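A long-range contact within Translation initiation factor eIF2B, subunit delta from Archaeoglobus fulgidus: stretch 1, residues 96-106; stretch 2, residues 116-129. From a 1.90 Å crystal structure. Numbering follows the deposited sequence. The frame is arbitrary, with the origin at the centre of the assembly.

Stretch 1 (96-106) VGIERALNAAL
Stretch 2 116-129: ELALREAEKLAEED

Two helices of one chain pack against each other. Residues 96-105 are helical, and so is all of 116-129. The N-to-C directions make an angle of 144°, so the helices run roughly antiparallel, and their axes approach to 7.8 Å. Phi and psi stay near -65° and -43°, with backbone hydrogen bonds from N of residue i+4 to O of residue i. No hydrogen bond crosses the interface, which buries 440 Å² in total. Contact is by packing; two pairs of opposite charges lie near each other.

The register is set where A105 CA lies 4.4 Å from A118 CA. Small residues permit this approach. A105 CB meets A118 CB at 3.6 Å, and both residues are buried. A104 points toward the second helix, its CB 3.8 Å from E121 CB. L117 (chi1 m, chi2 t) closes this end: its CD1 is 3.5 Å from A104 O, and its CB is 4.0 Å from A105 CA.

E121 points toward the first helix with chi1 t, chi2 p and chi3 5°. E121 CG makes its closest contact there, 3.3 Å from R100 O, and lies 3.8 Å from A101 CA. The carboxylate reaches the R100 side chain, with E121 OE2 3.7 Å from R100 CD.

R100 has chi1 -81° (m), chi2 -132° and chi3 -106°, the last two between wells, and chi4 178°. This bent chain lays one guanidinium face over L125, with R100 CZ 3.3 Å from L125 CD2. E121 OE2 is 4.2 Å from R100 NH1, and E128 OE1 is 4.5 Å from R100 NH2. At these distances the pairs are beyond salt bridges, and with both oxygens well out of the guanidinium plane no N-H points at either. E128 is m, t, with chi3 -34°.

L125 (m, t) is buried. Its CD1 lies 4.4 Å from G97 CA, where glycine presents bare backbone to the leucine.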

ATOM      1  N   VAL A  96      -6.621 -30.508   9.983  1.00 33.21           N
ATOM      2  CA  VAL A  96      -6.581 -31.691   9.139  1.00 33.07           C
ATOM      3  C   VAL A  96      -5.270 -32.458   9.328  1.00 34.01           C
ATOM      4  O   VAL A  96      -5.275 -33.688   9.468  1.00 32.94           O
ATOM      5  CB  VAL A  96      -6.782 -31.301   7.653  1.00 34.53           C
ATOM      6  CG1 VAL A  96      -6.282 -32.407   6.715  1.00 32.70           C
ATOM      7  CG2 VAL A  96      -8.255 -31.043   7.410  1.00 33.69           C
ATOM      8  N   GLY A  97      -4.157 -31.724   9.337  1.00 33.07           N
ATOM      9  CA  GLY A  97      -2.859 -32.347   9.515  1.00 32.38           C
ATOM     10  C   GLY A  97      -2.763 -33.077  10.840  1.00 31.21           C
ATOM     11  O   GLY A  97      -2.328 -34.224  10.895  1.00 29.27           O
ATOM     12  N   ILE A  98      -3.180 -32.398  11.906  1.00 32.98           N
ATOM     13  CA  ILE A  98      -3.180 -32.966  13.255  1.00 34.43           C
ATOM     14  C   ILE A  98      -3.999 -34.254  13.320  1.00 34.64           C
ATOM     15  O   ILE A  98      -3.482 -35.308  13.700  1.00 34.07           O
ATOM     16  CB  ILE A  98      -3.805 -31.997  14.282  1.00 35.99           C
ATOM     17  CG1 ILE A  98      -2.970 -30.714  14.398  1.00 35.93           C
ATOM     18  CG2 ILE A  98      -3.976 -32.712  15.622  1.00 36.20           C
ATOM     19  CD1 ILE A  98      -1.564 -30.948  14.821  1.00 40.27           C
ATOM     20  N   GLU A  99      -5.277 -34.165  12.944  1.00 35.49           N
ATOM     21  CA  GLU A  99      -6.158 -35.324  13.010  1.00 35.65           C
ATOM     22  C   GLU A  99      -5.775 -36.482  12.094  1.00 34.68           C
ATOM     23  O   GLU A  99      -5.978 -37.643  12.442  1.00 32.92           O
ATOM     24  CB  GLU A  99      -7.634 -34.900  12.813  1.00 36.46           C
ATOM     25  CG  GLU A  99      -8.334 -35.159  11.447  1.00 41.43           C
ATOM     26  CD  GLU A  99      -8.571 -36.642  11.077  1.00 40.19           C
ATOM     27  OE1 GLU A  99      -9.057 -37.457  11.910  1.00 43.87           O
ATOM     28  OE2 GLU A  99      -8.290 -36.994   9.916  1.00 40.83           O
ATOM     29  N   ARG A 100      -5.210 -36.190  10.930  1.00 35.35           N
ATOM     30  CA  ARG A 100      -4.835 -37.282  10.040  1.00 34.24           C
ATOM     31  C   ARG A 100      -3.616 -38.044  10.524  1.00 33.65           C
ATOM     32  O   ARG A 100      -3.532 -39.267  10.375  1.00 31.31           O
ATOM     33  CB  ARG A 100      -4.605 -36.764   8.632  1.00 35.59           C
ATOM     34  CG  ARG A 100      -5.901 -36.582   7.882  1.00 39.05           C
ATOM     35  CD  ARG A 100      -5.776 -37.216   6.521  1.00 42.27           C
ATOM     36  NE  ARG A 100      -5.649 -36.196   5.504  1.00 44.52           N
ATOM     37  CZ  ARG A 100      -5.488 -36.446   4.211  1.00 45.05           C
ATOM     38  NH1 ARG A 100      -5.420 -37.698   3.769  1.00 42.47           N
ATOM     39  NH2 ARG A 100      -5.424 -35.431   3.364  1.00 44.27           N
ATOM     40  N   ALA A 101      -2.681 -37.312  11.117  1.00 33.29           N
ATOM     41  CA  ALA A 101      -1.457 -37.896  11.638  1.00 33.84           C
ATOM     42  C   ALA A 101      -1.769 -38.679  12.913  1.00 34.52           C
ATOM     43  O   ALA A 101      -1.257 -39.779  13.109  1.00 35.51           O
ATOM     44  CB  ALA A 101      -0.424 -36.790  11.913  1.00 32.62           C
ATOM     45  N   LEU A 102      -2.622 -38.114  13.764  1.00 35.43           N
ATOM     46  CA  LEU A 102      -3.010 -38.758  15.019  1.00 36.92           C
ATOM     47  C   LEU A 102      -3.768 -40.048  14.744  1.00 37.73           C
ATOM     48  O   LEU A 102      -3.462 -41.098  15.313  1.00 38.42           O
ATOM     49  CB  LEU A 102      -3.903 -37.830  15.845  1.00 37.84           C
ATOM     50  CG  LEU A 102      -4.320 -38.369  17.229  1.00 38.43           C
ATOM     51  CD1 LEU A 102      -3.070 -38.631  18.067  1.00 39.13           C
ATOM     52  CD2 LEU A 102      -5.233 -37.372  17.934  1.00 37.29           C
ATOM     53  N   ASN A 103      -4.772 -39.946  13.877  1.00 37.78           N
ATOM     54  CA  ASN A 103      -5.610 -41.076  13.488  1.00 37.54           C
ATOM     55  C   ASN A 103      -4.726 -42.226  13.022  1.00 37.04           C
ATOM     56  O   ASN A 103      -4.952 -43.375  13.392  1.00 37.20           O
ATOM     57  CB  ASN A 103      -6.584 -40.639  12.362  1.00 37.65           C
ATOM     58  CG  ASN A 103      -7.496 -41.777  11.867  1.00 38.12           C
ATOM     59  OD1 ASN A 103      -7.294 -42.327  10.774  1.00 38.84           O
ATOM     60  ND2 ASN A 103      -8.496 -42.126  12.664  1.00 35.81           N
ATOM     61  N   ALA A 104      -3.710 -41.919  12.224  1.00 36.43           N
ATOM     62  CA  ALA A 104      -2.816 -42.958  11.707  1.00 36.26           C
ATOM     63  C   ALA A 104      -1.887 -43.555  12.760  1.00 37.81           C
ATOM     64  O   ALA A 104      -1.697 -44.783  12.831  1.00 37.02           O
ATOM     65  CB  ALA A 104      -1.979 -42.408  10.548  1.00 34.88           C
ATOM     66  N   ALA A 105      -1.293 -42.684  13.562  1.00 37.79           N
ATOM     67  CA  ALA A 105      -0.356 -43.130  14.586  1.00 39.05           C
ATOM     68  C   ALA A 105      -1.043 -44.028  15.614  1.00 40.10           C
ATOM     69  O   ALA A 105      -0.510 -45.068  15.991  1.00 39.96           O
ATOM     70  CB  ALA A 105       0.280 -41.915  15.277  1.00 37.73           C
ATOM     71  N   LEU A 106      -2.223 -43.620  16.061  1.00 41.13           N
ATOM     72  CA  LEU A 106      -2.964 -44.392  17.047  1.00 43.60           C
ATOM     73  C   LEU A 106      -3.258 -45.815  16.571  1.00 44.87           C
ATOM     74  O   LEU A 106      -3.605 -46.682  17.372  1.00 45.21           O
ATOM     75  CB  LEU A 106      -4.262 -43.670  17.403  1.00 42.38           C
ATOM     76  CG  LEU A 106      -4.059 -42.354  18.157  1.00 42.95           C
ATOM     77  CD1 LEU A 106      -5.412 -41.807  18.563  1.00 43.87           C
ATOM     78  CD2 LEU A 106      -3.187 -42.573  19.386  1.00 42.46           C
ATOM     79  N   GLU A 116       6.601 -44.687  13.691  1.00 48.06           N
ATOM     80  CA  GLU A 116       6.731 -44.782  12.239  1.00 47.69           C
ATOM     81  C   GLU A 116       5.452 -44.362  11.521  1.00 45.19           C
ATOM     82  O   GLU A 116       5.504 -43.630  10.535  1.00 45.01           O
ATOM     83  CB  GLU A 116       7.107 -46.220  11.817  1.00 50.57           C
ATOM     84  CG  GLU A 116       6.633 -46.634  10.390  1.00 55.53           C
ATOM     85  CD  GLU A 116       7.259 -45.815   9.238  1.00 60.61           C
ATOM     86  OE1 GLU A 116       7.483 -44.583   9.396  1.00 62.92           O
ATOM     87  OE2 GLU A 116       7.506 -46.406   8.151  1.00 62.13           O
ATOM     88  N   LEU A 117       4.306 -44.831  12.001  1.00 42.80           N
ATOM     89  CA  LEU A 117       3.051 -44.484  11.351  1.00 41.44           C
ATOM     90  C   LEU A 117       2.771 -42.985  11.388  1.00 40.66           C
ATOM     91  O   LEU A 117       2.220 -42.432  10.426  1.00 38.94           O
ATOM     92  CB  LEU A 117       1.881 -45.235  11.987  1.00 42.83           C
ATOM     93  CG  LEU A 117       1.835 -46.731  11.696  1.00 44.89           C
ATOM     94  CD1 LEU A 117       0.575 -47.331  12.296  1.00 44.22           C
ATOM     95  CD2 LEU A 117       1.897 -46.952  10.196  1.00 44.47           C
ATOM     96  N   ALA A 118       3.131 -42.334  12.495  1.00 38.15           N
ATOM     97  CA  ALA A 118       2.910 -40.899  12.617  1.00 36.61           C
ATOM     98  C   ALA A 118       3.721 -40.204  11.538  1.00 35.96           C
ATOM     99  O   ALA A 118       3.162 -39.471  10.722  1.00 34.84           O
ATOM    100  CB  ALA A 118       3.333 -40.392  14.006  1.00 36.56           C
ATOM    101  N   LEU A 119       5.028 -40.461  11.528  1.00 33.66           N
ATOM    102  CA  LEU A 119       5.938 -39.859  10.558  1.00 34.25           C
ATOM    103  C   LEU A 119       5.570 -40.168   9.114  1.00 34.67           C
ATOM    104  O   LEU A 119       5.654 -39.299   8.241  1.00 35.55           O
ATOM    105  CB  LEU A 119       7.386 -40.320  10.811  1.00 33.77           C
ATOM    106  CG  LEU A 119       8.446 -39.785   9.828  1.00 35.01           C
ATOM    107  CD1 LEU A 119       8.327 -38.257   9.675  1.00 33.06           C
ATOM    108  CD2 LEU A 119       9.851 -40.164  10.322  1.00 35.14           C
ATOM    109  N   ARG A 120       5.172 -41.406   8.864  1.00 33.48           N
ATOM    110  CA  ARG A 120       4.807 -41.826   7.521  1.00 35.31           C
ATOM    111  C   ARG A 120       3.570 -41.079   6.967  1.00 33.83           C
ATOM    112  O   ARG A 120       3.538 -40.704   5.793  1.00 32.93           O
ATOM    113  CB  ARG A 120       4.569 -43.335   7.520  1.00 37.97           C
ATOM    114  CG  ARG A 120       4.087 -43.893   6.212  1.00 44.06           C
ATOM    115  CD  ARG A 120       4.258 -45.406   6.193  1.00 50.47           C
ATOM    116  NE  ARG A 120       3.512 -46.033   5.107  1.00 55.21           N
ATOM    117  CZ  ARG A 120       3.497 -47.346   4.888  1.00 59.42           C
ATOM    118  NH1 ARG A 120       4.194 -48.154   5.683  1.00 60.68           N
ATOM    119  NH2 ARG A 120       2.775 -47.854   3.891  1.00 61.35           N
ATOM    120  N   GLU A 121       2.563 -40.866   7.809  1.00 31.74           N
ATOM    121  CA  GLU A 121       1.365 -40.148   7.383  1.00 31.07           C
ATOM    122  C   GLU A 121       1.740 -38.684   7.094  1.00 30.83           C
ATOM    123  O   GLU A 121       1.343 -38.118   6.080  1.00 27.76           O
ATOM    124  CB  GLU A 121       0.295 -40.224   8.477  1.00 32.39           C
ATOM    125  CG  GLU A 121      -1.021 -39.489   8.172  1.00 32.38           C
ATOM    126  CD  GLU A 121      -1.797 -40.087   6.999  1.00 35.96           C
ATOM    127  OE1 GLU A 121      -1.371 -41.135   6.467  1.00 36.81           O
ATOM    128  OE2 GLU A 121      -2.846 -39.509   6.605  1.00 38.73           O
ATOM    129  N   ALA A 122       2.541 -38.093   7.974  1.00 29.89           N
ATOM    130  CA  ALA A 122       2.975 -36.712   7.801  1.00 30.61           C
ATOM    131  C   ALA A 122       3.773 -36.552   6.506  1.00 30.93           C
ATOM    132  O   ALA A 122       3.574 -35.587   5.760  1.00 29.25           O
ATOM    133  CB  ALA A 122       3.823 -36.264   9.012  1.00 28.84           C
ATOM    134  N   GLU A 123       4.676 -37.492   6.226  1.00 31.77           N
ATOM    135  CA  GLU A 123       5.473 -37.404   5.000  1.00 33.53           C
ATOM    136  C   GLU A 123       4.616 -37.586   3.754  1.00 32.68           C
ATOM    137  O   GLU A 123       4.877 -36.971   2.720  1.00 33.67           O
ATOM    138  CB  GLU A 123       6.602 -38.433   5.009  1.00 36.03           C
ATOM    139  CG  GLU A 123       7.568 -38.201   6.142  1.00 40.82           C
ATOM    140  CD  GLU A 123       8.897 -38.886   5.933  1.00 44.24           C
ATOM    141  OE1 GLU A 123       8.926 -40.133   5.884  1.00 45.56           O
ATOM    142  OE2 GLU A 123       9.912 -38.166   5.815  1.00 47.68           O
ATOM    143  N   LYS A 124       3.596 -38.425   3.857  1.00 31.99           N
ATOM    144  CA  LYS A 124       2.696 -38.667   2.738  1.00 31.87           C
ATOM    145  C   LYS A 124       1.872 -37.406   2.445  1.00 29.99           C
ATOM    146  O   LYS A 124       1.686 -37.033   1.288  1.00 29.44           O
ATOM    147  CB  LYS A 124       1.761 -39.836   3.062  1.00 35.07           C
ATOM    148  CG  LYS A 124       0.640 -40.079   2.042  1.00 38.09           C
ATOM    149  CD  LYS A 124      -0.379 -41.044   2.640  1.00 42.67           C
ATOM    150  CE  LYS A 124      -1.532 -41.375   1.692  1.00 45.46           C
ATOM    151  NZ  LYS A 124      -2.556 -42.187   2.438  1.00 48.51           N
ATOM    152  N   LEU A 125       1.388 -36.752   3.494  1.00 28.40           N
ATOM    153  CA  LEU A 125       0.602 -35.547   3.324  1.00 28.30           C
ATOM    154  C   LEU A 125       1.432 -34.433   2.690  1.00 28.13           C
ATOM    155  O   LEU A 125       0.925 -33.693   1.851  1.00 27.23           O
ATOM    156  CB  LEU A 125       0.037 -35.061   4.661  1.00 29.82           C
ATOM    157  CG  LEU A 125      -0.993 -35.965   5.348  1.00 31.07           C
ATOM    158  CD1 LEU A 125      -1.412 -35.329   6.672  1.00 31.69           C
ATOM    159  CD2 LEU A 125      -2.208 -36.170   4.446  1.00 32.41           C
ATOM    160  N   ALA A 126       2.701 -34.318   3.083  1.00 26.23           N
ATOM    161  CA  ALA A 126       3.567 -33.276   2.526  1.00 27.29           C
ATOM    162  C   ALA A 126       3.857 -33.569   1.050  1.00 26.61           C
ATOM    163  O   ALA A 126       3.863 -32.668   0.222  1.00 27.06           O
ATOM    164  CB  ALA A 126       4.879 -33.178   3.315  1.00 26.16           C
ATOM    165  N   GLU A 127       4.086 -34.841   0.736  1.00 26.78           N
ATOM    166  CA  GLU A 127       4.368 -35.287  -0.624  1.00 25.64           C
ATOM    167  C   GLU A 127       3.160 -35.036  -1.532  1.00 25.75           C
ATOM    168  O   GLU A 127       3.301 -34.673  -2.708  1.00 24.11           O
ATOM    169  CB  GLU A 127       4.670 -36.786  -0.609  1.00 29.02           C
ATOM    170  CG  GLU A 127       4.858 -37.399  -1.967  1.00 31.84           C
ATOM    171  CD  GLU A 127       6.116 -36.905  -2.650  1.00 35.16           C
ATOM    172  OE1 GLU A 127       6.923 -36.200  -1.997  1.00 37.18           O
ATOM    173  OE2 GLU A 127       6.300 -37.227  -3.838  1.00 36.25           O
ATOM    174  N   GLU A 128       1.971 -35.290  -0.995  1.00 24.55           N
ATOM    175  CA  GLU A 128       0.749 -35.066  -1.753  1.00 25.61           C
ATOM    176  C   GLU A 128       0.552 -33.582  -2.040  1.00 24.83           C
ATOM    177  O   GLU A 128       0.045 -33.228  -3.092  1.00 23.39           O
ATOM    178  CB  GLU A 128      -0.443 -35.617  -0.994  1.00 27.79           C
ATOM    179  CG  GLU A 128      -0.374 -37.125  -0.846  1.00 29.83           C
ATOM    180  CD  GLU A 128      -1.581 -37.672  -0.116  1.00 33.70           C
ATOM    181  OE1 GLU A 128      -2.098 -36.979   0.785  1.00 30.74           O
ATOM    182  OE2 GLU A 128      -1.996 -38.801  -0.447  1.00 35.80           O
ATOM    183  N   ASP A 129       0.948 -32.706  -1.112  1.00 25.99           N
ATOM    184  CA  ASP A 129       0.810 -31.277  -1.384  1.00 26.88           C
ATOM    185  C   ASP A 129       1.728 -30.893  -2.545  1.00 25.24           C
ATOM    186  O   ASP A 129       1.360 -30.115  -3.439  1.00 23.39           O
ATOM    187  CB  ASP A 129       1.177 -30.422  -0.176  1.00 29.44           C
ATOM    188  CG  ASP A 129       1.067 -28.932  -0.491  1.00 34.44           C
ATOM    189  OD1 ASP A 129       2.064 -28.184  -0.287  1.00 36.31           O
ATOM    190  OD2 ASP A 129      -0.027 -28.518  -0.964  1.00 35.04           O
TER